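Side-chain contacts in mRNA interferase (PDB 6L2A), which probably acts as the toxin of a type II toxin-antitoxin system, an RNA endonuclease of the PemK/MazF family: residues V31-D36 / A108-A113; A71-L76 / A104-Q109. The protein carries 6 engineered substitutions. One frame throughout, in Å; residues are numbered along the deposited sequence.

Both contacts end on helix 104-117, near the C terminus, and illustrate how one helix can be fixed at two levels. After strand 10-14, strand 28-32 leads into V31-D36, which meets A108-A113 and closes the longer loop of contact 1. The chain then runs through helix 36-45 and strands 49-56 and 66-69 before A71-L76, which meets A104-Q109 in contact 2. The shorter loop of contact 2 thus falls within the longer one, and the two do not cross. A108 and Q109 belong to both. Contact 1 ties the helix to the sheet through hydrocarbon; contact 2 brings a carboxylate of its first turn up to the segment that follows strand 66-69.

Contact 1. Residues V31-D36 / A108-A113; sequences VVVSND and AQLDEA
V31 and V33 lie across from L110 where the end of a strand faces a helix, the backbones approaching to 8.6 Å between V33 CA and D111 CA, so side chains must span the gap. A single leucine branch does so. L110 has CG anti to its backbone N (chi1 -172°), which carries the isobutyl group off the helix and presents CD2 to the two valines. L110 CD2 sits 3.7 Å from V33 CG1 and 3.8 Å from V31 CG1. The valine methyls are themselves neighbours, with V31 CG1 4.2 Å from V33 CG1, so the three carbons form a compact triangle of van der Waals contacts. The approaches differ: V31 and L110 run past each other in opposite directions, whereas V33 meets the leucine at about a right angle. In V33 it is the branch anti to the carbonyl carbon (chi1 -64°) that touches. V31, in the last residues of the strand, and V33, just past them, both point toward the helix, while V32 points away and packs on I50. All three touching residues are buried, and the interaction is purely apolar. A polar tie runs beside it: R8 gives NE to the carbonyl O of V33 and pairs through NH2 with D111 OD1 in a salt bridge, so one guanidinium group links the two segments. Beyond V33 the chain turns out of the strand, and N35 caps helix 36-45 through A38 N. At this end L118 of the second subunit packs on V33, bringing the contact to the dimer interface. From strand 49-56, V55 touches V31 and V53 touches V33; from strand 66-69, L69 touches V31 and V67 touches L110.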
ATOM      1  N   VAL A  31     -10.843  -3.814   0.382  1.00 15.28           N
ATOM      2  CA  VAL A  31     -11.006  -3.397   1.772  1.00 15.03           C
ATOM      3  C   VAL A  31     -10.279  -2.074   1.978  1.00 15.64           C
ATOM      4  O   VAL A  31      -9.092  -1.955   1.654  1.00 16.29           O
ATOM      5  CB  VAL A  31     -10.470  -4.463   2.743  1.00 10.77           C
ATOM      6  CG1 VAL A  31     -10.717  -4.036   4.189  1.00 14.02           C
ATOM      7  CG2 VAL A  31     -11.101  -5.819   2.459  1.00 15.53           C
ATOM      8  N   VAL A  32     -10.985  -1.086   2.527  1.00 14.66           N
ATOM      9  CA  VAL A  32     -10.354   0.180   2.888  1.00 16.67           C
ATOM     10  C   VAL A  32      -9.439  -0.036   4.086  1.00 15.64           C
ATOM     11  O   VAL A  32      -9.872  -0.545   5.128  1.00 14.50           O
ATOM     12  CB  VAL A  32     -11.418   1.242   3.197  1.00 14.69           C
ATOM     13  CG1 VAL A  32     -10.751   2.542   3.618  1.00 12.61           C
ATOM     14  CG2 VAL A  32     -12.334   1.457   1.995  1.00 15.10           C
ATOM     15  N   VAL A  33      -8.171   0.360   3.953  1.00 14.43           N
ATOM     16  CA  VAL A  33      -7.210   0.156   5.035  1.00 14.42           C
ATOM     17  C   VAL A  33      -6.486   1.444   5.411  1.00 15.69           C
ATOM     18  O   VAL A  33      -5.714   1.468   6.378  1.00 16.71           O
ATOM     19  CB  VAL A  33      -6.197  -0.950   4.683  1.00 18.15           C
ATOM     20  CG1 VAL A  33      -6.905  -2.286   4.529  1.00 13.39           C
ATOM     21  CG2 VAL A  33      -5.420  -0.594   3.422  1.00 15.73           C
ATOM     22  N   SER A  34      -6.709   2.521   4.664  1.00 15.43           N
ATOM     23  CA  SER A  34      -6.214   3.812   5.119  1.00 14.35           C
ATOM     24  C   SER A  34      -6.955   4.222   6.391  1.00 15.33           C
ATOM     25  O   SER A  34      -8.121   3.878   6.591  1.00 13.79           O
ATOM     26  CB  SER A  34      -6.375   4.876   4.030  1.00 17.56           C
ATOM     27  OG  SER A  34      -7.644   4.805   3.401  1.00 20.39           O
ATOM     28  N   ASN A  35      -6.255   4.940   7.269  1.00 16.26           N
ATOM     29  CA  ASN A  35      -6.845   5.323   8.545  1.00 15.30           C
ATOM     30  C   ASN A  35      -8.014   6.285   8.332  1.00 17.72           C
ATOM     31  O   ASN A  35      -8.125   6.960   7.303  1.00 15.22           O
ATOM     32  CB  ASN A  35      -5.792   5.946   9.466  1.00 16.50           C
ATOM     33  CG  ASN A  35      -5.389   7.345   9.039  1.00 19.12           C
ATOM     34  OD1 ASN A  35      -6.071   8.321   9.344  1.00 20.21           O
ATOM     35  ND2 ASN A  35      -4.266   7.449   8.339  1.00 20.36           N
ATOM     36  N   ASP A  36      -8.899   6.342   9.329  1.00 14.99           N
ATOM     37  CA  ASP A  36     -10.144   7.084   9.170  1.00 15.24           C
ATOM     38  C   ASP A  36      -9.969   8.594   9.277  1.00 19.65           C
ATOM     39  O   ASP A  36     -10.871   9.331   8.862  1.00 14.56           O
ATOM     40  CB  ASP A  36     -11.179   6.605  10.189  1.00 15.98           C
ATOM     41  CG  ASP A  36     -11.945   5.386   9.707  1.00 19.85           C
ATOM     42  OD1 ASP A  36     -11.918   5.114   8.488  1.00 18.26           O
ATOM     43  OD2 ASP A  36     -12.577   4.706  10.541  1.00 25.03           O
ATOM     44  N   ALA A 108      -8.359  -7.054  12.363  1.00 15.43           N
ATOM     45  CA  ALA A 108      -7.149  -7.288  13.144  1.00 14.18           C
ATOM     46  C   ALA A 108      -6.219  -8.262  12.431  1.00 14.28           C
ATOM     47  O   ALA A 108      -4.995  -8.081  12.433  1.00 17.01           O
ATOM     48  CB  ALA A 108      -7.511  -7.807  14.537  1.00 17.17           C
ATOM     49  N   GLN A 109      -6.783  -9.304  11.814  1.00 16.08           N
ATOM     50  CA  GLN A 109      -5.978 -10.198  10.992  1.00 17.01           C
ATOM     51  C   GLN A 109      -5.361  -9.455   9.814  1.00 15.24           C
ATOM     52  O   GLN A 109      -4.193  -9.675   9.474  1.00 17.23           O
ATOM     53  CB  GLN A 109      -6.825 -11.368  10.496  1.00 19.00           C
ATOM     54  CG  GLN A 109      -6.996 -12.494  11.503  1.00 23.58           C
ATOM     55  CD  GLN A 109      -7.749 -13.673  10.920  1.00 44.52           C
ATOM     56  OE1 GLN A 109      -7.232 -14.790  10.865  1.00 48.76           O
ATOM     57  NE2 GLN A 109      -8.977 -13.428  10.477  1.00 29.07           N
ATOM     58  N   LEU A 110      -6.132  -8.570   9.178  1.00 17.58           N
ATOM     59  CA  LEU A 110      -5.592  -7.792   8.068  1.00 16.43           C
ATOM     60  C   LEU A 110      -4.497  -6.843   8.532  1.00 16.58           C
ATOM     61  O   LEU A 110      -3.538  -6.600   7.791  1.00 14.68           O
ATOM     62  CB  LEU A 110      -6.713  -7.022   7.369  1.00 18.90           C
ATOM     63  CG  LEU A 110      -6.358  -6.293   6.074  1.00 17.18           C
ATOM     64  CD1 LEU A 110      -5.584  -7.203   5.122  1.00 15.03           C
ATOM     65  CD2 LEU A 110      -7.631  -5.793   5.414  1.00 14.25           C
ATOM     66  N   ASP A 111      -4.612  -6.302   9.749  1.00 15.26           N
ATOM     67  CA  ASP A 111      -3.522  -5.502  10.300  1.00 17.43           C
ATOM     68  C   ASP A 111      -2.232  -6.310  10.367  1.00 22.45           C
ATOM     69  O   ASP A 111      -1.158  -5.812  10.008  1.00 18.70           O
ATOM     70  CB  ASP A 111      -3.882  -4.979  11.691  1.00 19.68           C
ATOM     71  CG  ASP A 111      -5.024  -3.982  11.670  1.00 23.99           C
ATOM     72  OD1 ASP A 111      -5.375  -3.482  10.579  1.00 15.45           O
ATOM     73  OD2 ASP A 111      -5.563  -3.685  12.757  1.00 20.83           O
ATOM     74  N   GLU A 112      -2.318  -7.563  10.823  1.00 17.32           N
ATOM     75  CA  GLU A 112      -1.125  -8.397  10.921  1.00 17.81           C
ATOM     76  C   GLU A 112      -0.581  -8.751   9.544  1.00 17.66           C
ATOM     77  O   GLU A 112       0.639  -8.784   9.342  1.00 17.61           O
ATOM     78  CB  GLU A 112      -1.435  -9.661  11.721  1.00 24.14           C
ATOM     79  CG  GLU A 112      -1.657  -9.408  13.200  1.00 30.28           C
ATOM     80  CD  GLU A 112      -0.419  -8.862  13.880  1.00 38.83           C
ATOM     81  OE1 GLU A 112       0.655  -9.487  13.753  1.00 50.87           O
ATOM     82  OE2 GLU A 112      -0.518  -7.806  14.539  1.00 50.41           O
ATOM     83  N   ALA A 113      -1.468  -9.019   8.582  1.00 13.67           N
ATOM     84  CA  ALA A 113      -1.021  -9.322   7.226  1.00 12.69           C
ATOM     85  C   ALA A 113      -0.341  -8.116   6.590  1.00 16.83           C
ATOM     86  O   ALA A 113       0.648  -8.261   5.861  1.00 17.75           O
ATOM     87  CB  ALA A 113      -2.201  -9.786   6.374  1.00 13.91           C
TER

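Contact 2. Residues A71-L76 / A104-Q109; sequences ATTTGL and AAELAQ
The chi1 of T73 (61°) sets OG1 between the backbone N and carbonyl carbon, facing E106, whose extended chain (chi2 166°) delivers its carboxylate from the first turn of helix 104-117. The two side chains meet at a slant. The threonine oxygen lies ahead of the carboxylate and somewhat off its plane, almost evenly placed at 3.6 Å between T73 OG1 and E106 OE1 and 3.7 Å between T73 OG1 and E106 OE2. Such separations mark a polar neighbour, and the hydrogen bonds go to the residues just before each segment: E106 OE2 accepts from S70 N, E106 OE1 accepts from S103 N, and T73 OG1 bonds to S70 O. Two backbone N-H groups from distant parts of the chain thus hold the buried carboxylate, and they would be expected to stabilise its negative charge. A methyl completes the contact, T74 CG2 standing 4.2 Å from E106 OE1. T74 OG1 also bonds to S70 O, and it receives L76 N at 3.2 Å in a fairly bent bond, making an ST turn that carries the chain past G75, where phi is positive. E106, three residues after S103, takes its N-H as the glutamate side of a capping box would, and its S70 bond joins the C-terminal helix to the end of strand 66-69 in this PemK/MazF family toxin.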
ATOM      1  N   ALA A  71     -18.054 -15.133   3.974  1.00 40.61           N
ATOM      2  CA  ALA A  71     -19.187 -14.557   3.256  1.00 43.17           C
ATOM      3  C   ALA A  71     -20.286 -14.093   4.204  1.00 51.88           C
ATOM      4  O   ALA A  71     -20.989 -13.119   3.909  1.00 49.12           O
ATOM      5  CB  ALA A  71     -19.744 -15.572   2.257  1.00 35.86           C
ATOM      6  N   THR A  72     -20.440 -14.762   5.348  1.00 53.76           N
ATOM      7  CA  THR A  72     -21.525 -14.482   6.283  1.00 55.53           C
ATOM      8  C   THR A  72     -21.425 -13.106   6.940  1.00 54.01           C
ATOM      9  O   THR A  72     -22.306 -12.766   7.737  1.00 59.41           O
ATOM     10  CB  THR A  72     -21.569 -15.566   7.365  1.00 43.14           C
ATOM     11  OG1 THR A  72     -20.438 -15.426   8.232  1.00 57.97           O
ATOM     12  CG2 THR A  72     -21.545 -16.955   6.735  1.00 48.27           C
ATOM     13  N   THR A  73     -20.393 -12.314   6.641  1.00 60.04           N
ATOM     14  CA  THR A  73     -20.210 -11.000   7.250  1.00 49.99           C
ATOM     15  C   THR A  73     -19.918  -9.886   6.254  1.00 52.18           C
ATOM     16  O   THR A  73     -20.185  -8.720   6.569  1.00 41.18           O
ATOM     17  CB  THR A  73     -19.064 -11.034   8.279  1.00 56.63           C
ATOM     18  OG1 THR A  73     -17.836 -11.394   7.629  1.00 55.03           O
ATOM     19  CG2 THR A  73     -19.353 -12.033   9.389  1.00 52.56           C
ATOM     20  N   THR A  74     -19.408 -10.199   5.065  1.00 48.18           N
ATOM     21  CA  THR A  74     -18.789  -9.207   4.194  1.00 34.03           C
ATOM     22  C   THR A  74     -19.744  -8.585   3.184  1.00 39.97           C
ATOM     23  O   THR A  74     -19.414  -7.546   2.599  1.00 30.87           O
ATOM     24  CB  THR A  74     -17.625  -9.847   3.436  1.00 32.72           C
ATOM     25  OG1 THR A  74     -18.099 -11.000   2.731  1.00 30.65           O
ATOM     26  CG2 THR A  74     -16.534 -10.265   4.404  1.00 26.65           C
ATOM     27  N   GLY A  75     -20.911  -9.174   2.952  1.00 43.26           N
ATOM     28  CA  GLY A  75     -21.718  -8.757   1.826  1.00 40.46           C
ATOM     29  C   GLY A  75     -21.275  -9.336   0.503  1.00 53.52           C
ATOM     30  O   GLY A  75     -21.984  -9.173  -0.502  1.00 48.84           O
ATOM     31  N   LEU A  76     -20.105  -9.964   0.464  1.00 42.89           N
ATOM     32  CA  LEU A  76     -19.703 -10.830  -0.628  1.00 36.61           C
ATOM     33  C   LEU A  76     -20.459 -12.139  -0.483  1.00 52.39           C
ATOM     34  O   LEU A  76     -20.757 -12.576   0.631  1.00 64.12           O
ATOM     35  CB  LEU A  76     -18.196 -11.088  -0.583  1.00 24.28           C
ATOM     36  CG  LEU A  76     -17.364  -9.805  -0.476  1.00 32.63           C
ATOM     37  CD1 LEU A  76     -15.951 -10.106   0.015  1.00 29.69           C
ATOM     38  CD2 LEU A  76     -17.344  -9.017  -1.783  1.00 41.41           C
ATOM     39  N   ALA A 104     -14.397  -7.012  13.006  1.00 14.71           N
ATOM     40  CA  ALA A 104     -13.242  -6.463  13.707  1.00 21.27           C
ATOM     41  C   ALA A 104     -12.135  -7.499  13.864  1.00 15.29           C
ATOM     42  O   ALA A 104     -10.951  -7.143  13.898  1.00 16.43           O
ATOM     43  CB  ALA A 104     -13.664  -5.915  15.071  1.00 34.65           C
ATOM     44  N   ALA A 105     -12.493  -8.782  13.960  1.00 18.16           N
ATOM     45  CA  ALA A 105     -11.473  -9.824  14.044  1.00 22.87           C
ATOM     46  C   ALA A 105     -10.762 -10.007  12.709  1.00 19.30           C
ATOM     47  O   ALA A 105      -9.542 -10.205  12.670  1.00 16.00           O
ATOM     48  CB  ALA A 105     -12.101 -11.137  14.509  1.00 26.79           C
ATOM     49  N   GLU A 106     -11.508  -9.948  11.604  1.00 18.25           N
ATOM     50  CA  GLU A 106     -10.877 -10.027  10.291  1.00 19.91           C
ATOM     51  C   GLU A 106      -9.976  -8.823  10.042  1.00 19.96           C
ATOM     52  O   GLU A 106      -8.905  -8.955   9.439  1.00 15.57           O
ATOM     53  CB  GLU A 106     -11.944 -10.145   9.202  1.00 14.98           C
ATOM     54  CG  GLU A 106     -12.611 -11.516   9.135  1.00 18.77           C
ATOM     55  CD  GLU A 106     -13.878 -11.511   8.299  1.00 20.84           C
ATOM     56  OE1 GLU A 106     -14.440 -10.419   8.071  1.00 29.44           O
ATOM     57  OE2 GLU A 106     -14.312 -12.599   7.864  1.00 22.34           O
ATOM     58  N   LEU A 107     -10.386  -7.639  10.509  1.00 16.93           N
ATOM     59  CA  LEU A 107      -9.558  -6.452  10.318  1.00 18.59           C
ATOM     60  C   LEU A 107      -8.274  -6.540  11.133  1.00 14.27           C
ATOM     61  O   LEU A 107      -7.204  -6.142  10.658  1.00 17.15           O
ATOM     62  CB  LEU A 107     -10.342  -5.191  10.683  1.00 19.21           C
ATOM     63  CG  LEU A 107      -9.664  -3.868  10.321  1.00 18.28           C
ATOM     64  CD1 LEU A 107      -9.375  -3.805   8.829  1.00 14.81           C
ATOM     65  CD2 LEU A 107     -10.516  -2.682  10.748  1.00 22.82           C
ATOM     66  N   ALA A 108      -8.359  -7.054  12.363  1.00 15.43           N
ATOM     67  CA  ALA A 108      -7.149  -7.288  13.144  1.00 14.18           C
ATOM     68  C   ALA A 108      -6.219  -8.262  12.431  1.00 14.28           C
ATOM     69  O   ALA A 108      -4.995  -8.081  12.433  1.00 17.01           O
ATOM     70  CB  ALA A 108      -7.511  -7.807  14.537  1.00 17.17           C
ATOM     71  N   GLN A 109      -6.783  -9.304  11.814  1.00 16.08           N
ATOM     72  CA  GLN A 109      -5.978 -10.198  10.992  1.00 17.01           C
ATOM     73  C   GLN A 109      -5.361  -9.455   9.814  1.00 15.24           C
ATOM     74  O   GLN A 109      -4.193  -9.675   9.474  1.00 17.23           O
ATOM     75  CB  GLN A 109      -6.825 -11.368  10.496  1.00 19.00           C
ATOM     76  CG  GLN A 109      -6.996 -12.494  11.503  1.00 23.58           C
ATOM     77  CD  GLN A 109      -7.749 -13.673  10.920  1.00 44.52           C
ATOM     78  OE1 GLN A 109      -7.232 -14.790  10.865  1.00 48.76           O
ATOM     79  NE2 GLN A 109      -8.977 -13.428  10.477  1.00 29.07           N
TER